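Local coordinates for protein antitoxin HipB (Escherichia coli, PDB 4Z5H) that neutralises the toxin HipA and, as a homodimer, binds and bends operator DNA to repress the hipBA promoter of its own toxin-antitoxin operon, at residues L17-Q20 / T25-E28. The protein carries 1 engineered substitution. Sequence-based numbering, arbitrary orientation.
Engineered in segment 25-28: Ala27 (natural residue Ser). With nucleotides of chain B.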
ATOM      1  N   LEU A  17     -12.058   9.276   1.745  1.00 13.89           N
ATOM      2  CA  LEU A  17     -12.834   9.733   2.872  1.00 13.67           C
ATOM      3  C   LEU A  17     -12.034  10.719   3.707  1.00 16.26           C
ATOM      4  O   LEU A  17     -12.543  11.739   4.084  1.00 15.49           O
ATOM      5  CB  LEU A  17     -13.302   8.557   3.712  1.00 18.19           C
ATOM      6  CG  LEU A  17     -14.215   8.858   4.902  1.00 27.44           C
ATOM      7  CD1 LEU A  17     -15.446   9.642   4.486  1.00 23.53           C
ATOM      8  CD2 LEU A  17     -14.616   7.572   5.606  1.00 31.25           C
ATOM      9  N   VAL A  18     -10.761  10.423   3.932  1.00 14.53           N
ATOM     10  CA  VAL A  18      -9.898  11.330   4.645  1.00 15.01           C
ATOM     11  C   VAL A  18      -9.758  12.650   3.888  1.00 14.72           C
ATOM     12  O   VAL A  18      -9.806  13.706   4.490  1.00 15.00           O
ATOM     13  CB  VAL A  18      -8.504  10.723   4.933  1.00 13.67           C
ATOM     14  CG1 VAL A  18      -7.591  11.771   5.525  1.00 12.62           C
ATOM     15  CG2 VAL A  18      -8.605   9.523   5.859  1.00 10.77           C
ATOM     16  N   ARG A  19      -9.597  12.579   2.578  1.00 10.13           N
ATOM     17  CA  ARG A  19      -9.469  13.792   1.812  1.00 11.10           C
ATOM     18  C   ARG A  19     -10.735  14.647   1.936  1.00 14.74           C
ATOM     19  O   ARG A  19     -10.658  15.801   2.240  1.00 12.93           O
ATOM     20  CB  ARG A  19      -9.219  13.471   0.348  1.00 12.01           C
ATOM     21  CG  ARG A  19      -9.312  14.665  -0.567  1.00 13.19           C
ATOM     22  CD  ARG A  19      -8.953  14.337  -1.990  1.00 11.39           C
ATOM     23  NE  ARG A  19      -9.984  13.637  -2.727  1.00 11.73           N
ATOM     24  CZ  ARG A  19     -11.088  14.182  -3.214  1.00 16.27           C
ATOM     25  NH1 ARG A  19     -11.924  13.440  -3.900  1.00 12.17           N
ATOM     26  NH2 ARG A  19     -11.340  15.466  -3.049  1.00 13.02           N
ATOM     27  N   GLN A  20     -11.881  14.030   1.749  1.00 14.33           N
ATOM     28  CA  GLN A  20     -13.144  14.726   1.834  1.00 18.82           C
ATOM     29  C   GLN A  20     -13.428  15.288   3.238  1.00 19.95           C
ATOM     30  O   GLN A  20     -13.880  16.390   3.366  1.00 23.38           O
ATOM     31  CB  GLN A  20     -14.260  13.830   1.351  1.00 16.72           C
ATOM     32  CG  GLN A  20     -14.250  13.595  -0.143  1.00 17.10           C
ATOM     33  CD  GLN A  20     -15.372  12.696  -0.599  1.00 24.36           C
ATOM     34  OE1 GLN A  20     -15.865  11.883   0.152  1.00 22.75           O
ATOM     35  NE2 GLN A  20     -15.779  12.856  -1.835  1.00 27.12           N
ATOM     36  N   THR A  25      -9.083  19.304  -1.992  1.00 13.03           N
ATOM     37  CA  THR A  25      -9.282  18.960  -3.378  1.00 13.82           C
ATOM     38  C   THR A  25      -8.192  18.022  -3.885  1.00 15.05           C
ATOM     39  O   THR A  25      -7.099  18.003  -3.364  1.00 14.49           O
ATOM     40  CB  THR A  25      -9.332  20.200  -4.286  1.00 15.80           C
ATOM     41  OG1 THR A  25      -8.065  20.825  -4.291  1.00 14.12           O
ATOM     42  CG2 THR A  25     -10.395  21.172  -3.820  1.00 16.52           C
ATOM     43  N   GLN A  26      -8.513  17.290  -4.934  1.00 12.60           N
ATOM     44  CA  GLN A  26      -7.563  16.452  -5.594  1.00 12.46           C
ATOM     45  C   GLN A  26      -6.452  17.354  -6.123  1.00 18.87           C
ATOM     46  O   GLN A  26      -5.298  17.053  -5.964  1.00 14.98           O
ATOM     47  CB  GLN A  26      -8.212  15.672  -6.732  1.00 14.47           C
ATOM     48  CG  GLN A  26      -9.275  14.653  -6.334  1.00 12.63           C
ATOM     49  CD  GLN A  26      -9.743  13.819  -7.508  1.00 13.90           C
ATOM     50  OE1 GLN A  26      -9.391  14.082  -8.621  1.00 13.13           O
ATOM     51  NE2 GLN A  26     -10.515  12.805  -7.242  1.00 10.96           N
ATOM     52  N   ALA A  27      -6.819  18.490  -6.700  1.00 15.56           N
ATOM     53  CA  ALA A  27      -5.847  19.384  -7.293  1.00 15.54           C
ATOM     54  C   ALA A  27      -4.826  19.915  -6.293  1.00 16.57           C
ATOM     55  O   ALA A  27      -3.654  19.924  -6.573  1.00 19.54           O
ATOM     56  CB  ALA A  27      -6.540  20.531  -7.998  1.00 17.82           C
ATOM     57  N   GLU A  28      -5.283  20.327  -5.126  1.00 15.02           N
ATOM     58  CA  GLU A  28      -4.373  20.771  -4.090  1.00 19.62           C
ATOM     59  C   GLU A  28      -3.426  19.697  -3.546  1.00 22.51           C
ATOM     60  O   GLU A  28      -2.277  19.983  -3.316  1.00 22.17           O
ATOM     61  CB  GLU A  28      -5.064  21.555  -2.972  1.00 22.80           C
ATOM     62  CG  GLU A  28      -5.922  20.761  -2.031  1.00 20.22           C
ATOM     63  CD  GLU A  28      -6.595  21.628  -0.987  1.00 25.72           C
ATOM     64  OE1 GLU A  28      -7.815  21.594  -0.889  1.00 25.56           O
ATOM     65  OE2 GLU A  28      -5.901  22.337  -0.261  1.00 30.83           O
TER
ATOM     66  P    DT B   2     -12.639  17.524  -5.913  1.00 13.45           P
ATOM     67  OP1  DT B   2     -13.239  16.824  -4.806  1.00 13.92           O
ATOM     68  OP2  DT B   2     -11.228  17.828  -5.883  1.00 13.95           O
ATOM     69  O5'  DT B   2     -12.896  16.723  -7.250  1.00 14.60           O
ATOM     70  C5'  DT B   2     -14.208  16.325  -7.638  1.00 16.12           C
ATOM     71  C4'  DT B   2     -14.184  15.680  -9.004  1.00 14.66           C
ATOM     72  O4'  DT B   2     -13.984  16.680 -10.028  1.00 16.74           O
ATOM     73  C3'  DT B   2     -13.099  14.621  -9.224  1.00 14.82           C
ATOM     74  O3'  DT B   2     -13.681  13.565  -9.977  1.00 17.11           O
ATOM     75  C2'  DT B   2     -12.105  15.326 -10.123  1.00 14.73           C
ATOM     76  C1'  DT B   2     -13.042  16.189 -10.949  1.00 16.95           C
ATOM     77  N1   DT B   2     -12.445  17.333 -11.654  1.00 16.56           N
ATOM     78  C2   DT B   2     -13.008  17.732 -12.846  1.00 15.64           C
ATOM     79  O2   DT B   2     -13.977  17.191 -13.339  1.00 13.61           O
ATOM     80  N3   DT B   2     -12.381  18.790 -13.446  1.00 13.66           N
ATOM     81  C4   DT B   2     -11.281  19.479 -12.983  1.00 16.57           C
ATOM     82  O4   DT B   2     -10.834  20.411 -13.630  1.00 16.17           O
ATOM     83  C5   DT B   2     -10.729  18.995 -11.740  1.00 13.63           C
ATOM     84  C7   DT B   2      -9.537  19.685 -11.157  1.00 13.29           C
ATOM     85  C6   DT B   2     -11.337  17.966 -11.141  1.00 16.20           C
ATOM     86  P    DA B   3     -13.502  12.063  -9.584  1.00 13.92           P
ATOM     87  OP1  DA B   3     -14.354  11.789  -8.461  1.00 14.59           O
ATOM     88  OP2  DA B   3     -12.082  11.778  -9.486  1.00 14.57           O
ATOM     89  O5'  DA B   3     -14.073  11.333 -10.861  1.00 12.48           O
ATOM     90  C5'  DA B   3     -15.397  11.619 -11.334  1.00 17.18           C
ATOM     91  C4'  DA B   3     -15.439  11.728 -12.840  1.00 16.11           C
ATOM     92  O4'  DA B   3     -14.773  12.927 -13.290  1.00 15.93           O
ATOM     93  C3'  DA B   3     -14.812  10.569 -13.616  1.00 17.28           C
ATOM     94  O3'  DA B   3     -15.708  10.242 -14.671  1.00 19.79           O
ATOM     95  C2'  DA B   3     -13.507  11.150 -14.119  1.00 18.50           C
ATOM     96  C1'  DA B   3     -13.847  12.616 -14.300  1.00 16.16           C
ATOM     97  N9   DA B   3     -12.725  13.535 -14.167  1.00 16.66           N
ATOM     98  C8   DA B   3     -11.746  13.531 -13.211  1.00 15.80           C
ATOM     99  N7   DA B   3     -10.872  14.496 -13.347  1.00 18.51           N
ATOM    100  C5   DA B   3     -11.318  15.197 -14.456  1.00 17.45           C
ATOM    101  C6   DA B   3     -10.827  16.335 -15.120  1.00 18.61           C
ATOM    102  N6   DA B   3      -9.733  16.997 -14.749  1.00 13.74           N
ATOM    103  N1   DA B   3     -11.500  16.764 -16.205  1.00 17.71           N
ATOM    104  C2   DA B   3     -12.597  16.102 -16.580  1.00 17.04           C
ATOM    105  N3   DA B   3     -13.147  15.017 -16.051  1.00 17.30           N
ATOM    106  C4   DA B   3     -12.456  14.613 -14.974  1.00 17.73           C
TER
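Arg19 lays one face of its guanidinium on the Gln26 side chain: CG of Gln26 sits over the centre of the group, 3.6 Å from CZ. The opposite face has Gln20 CG near its rim. Arg19 leaves helix 8-21 extended, then bends at chi3 (77°), which brings the guanidinium to Gln26. The Gln26 amide stands nearly upright to the guanidinium, their planes 80° apart, and the two groups reach for successive phosphates. OP1 of DT2 of chain B lies at the edge of the guanidinium, near its plane, and accepts from Arg19 NH2 at 2.9 Å; the Gln26 backbone N donates to OP2 of that phosphate, also at 2.9 Å and fairly straight (167°). One nucleotide on, Gln26 NE2 donates to OP2 of DA3 of chain B. The contact ties helix 8-21 to helix 26-33, the first helix of the Cro/C1-type helix-turn-helix, whose start points at the DNA backbone, so its dipole should add to the pull on the phosphate. Glu44 grips both side chains, OE2 in a salt bridge with Arg19 NE and OE1 accepting from Gln26 NE2, while the Trp24 carbonyl accepts from Arg19 NH2. Gln26 OE1 accepts from Gln37 NE2, which helps fix the amide's rotation and links helix 26-33 to helix 37-45. Thr25 N-caps helix 26-33 in a capping box: Glu28 N donates to Thr25 OG1 (2.9 Å), and Thr25 N returns the bond to the anti side of Glu28 OE1 (2.8 Å).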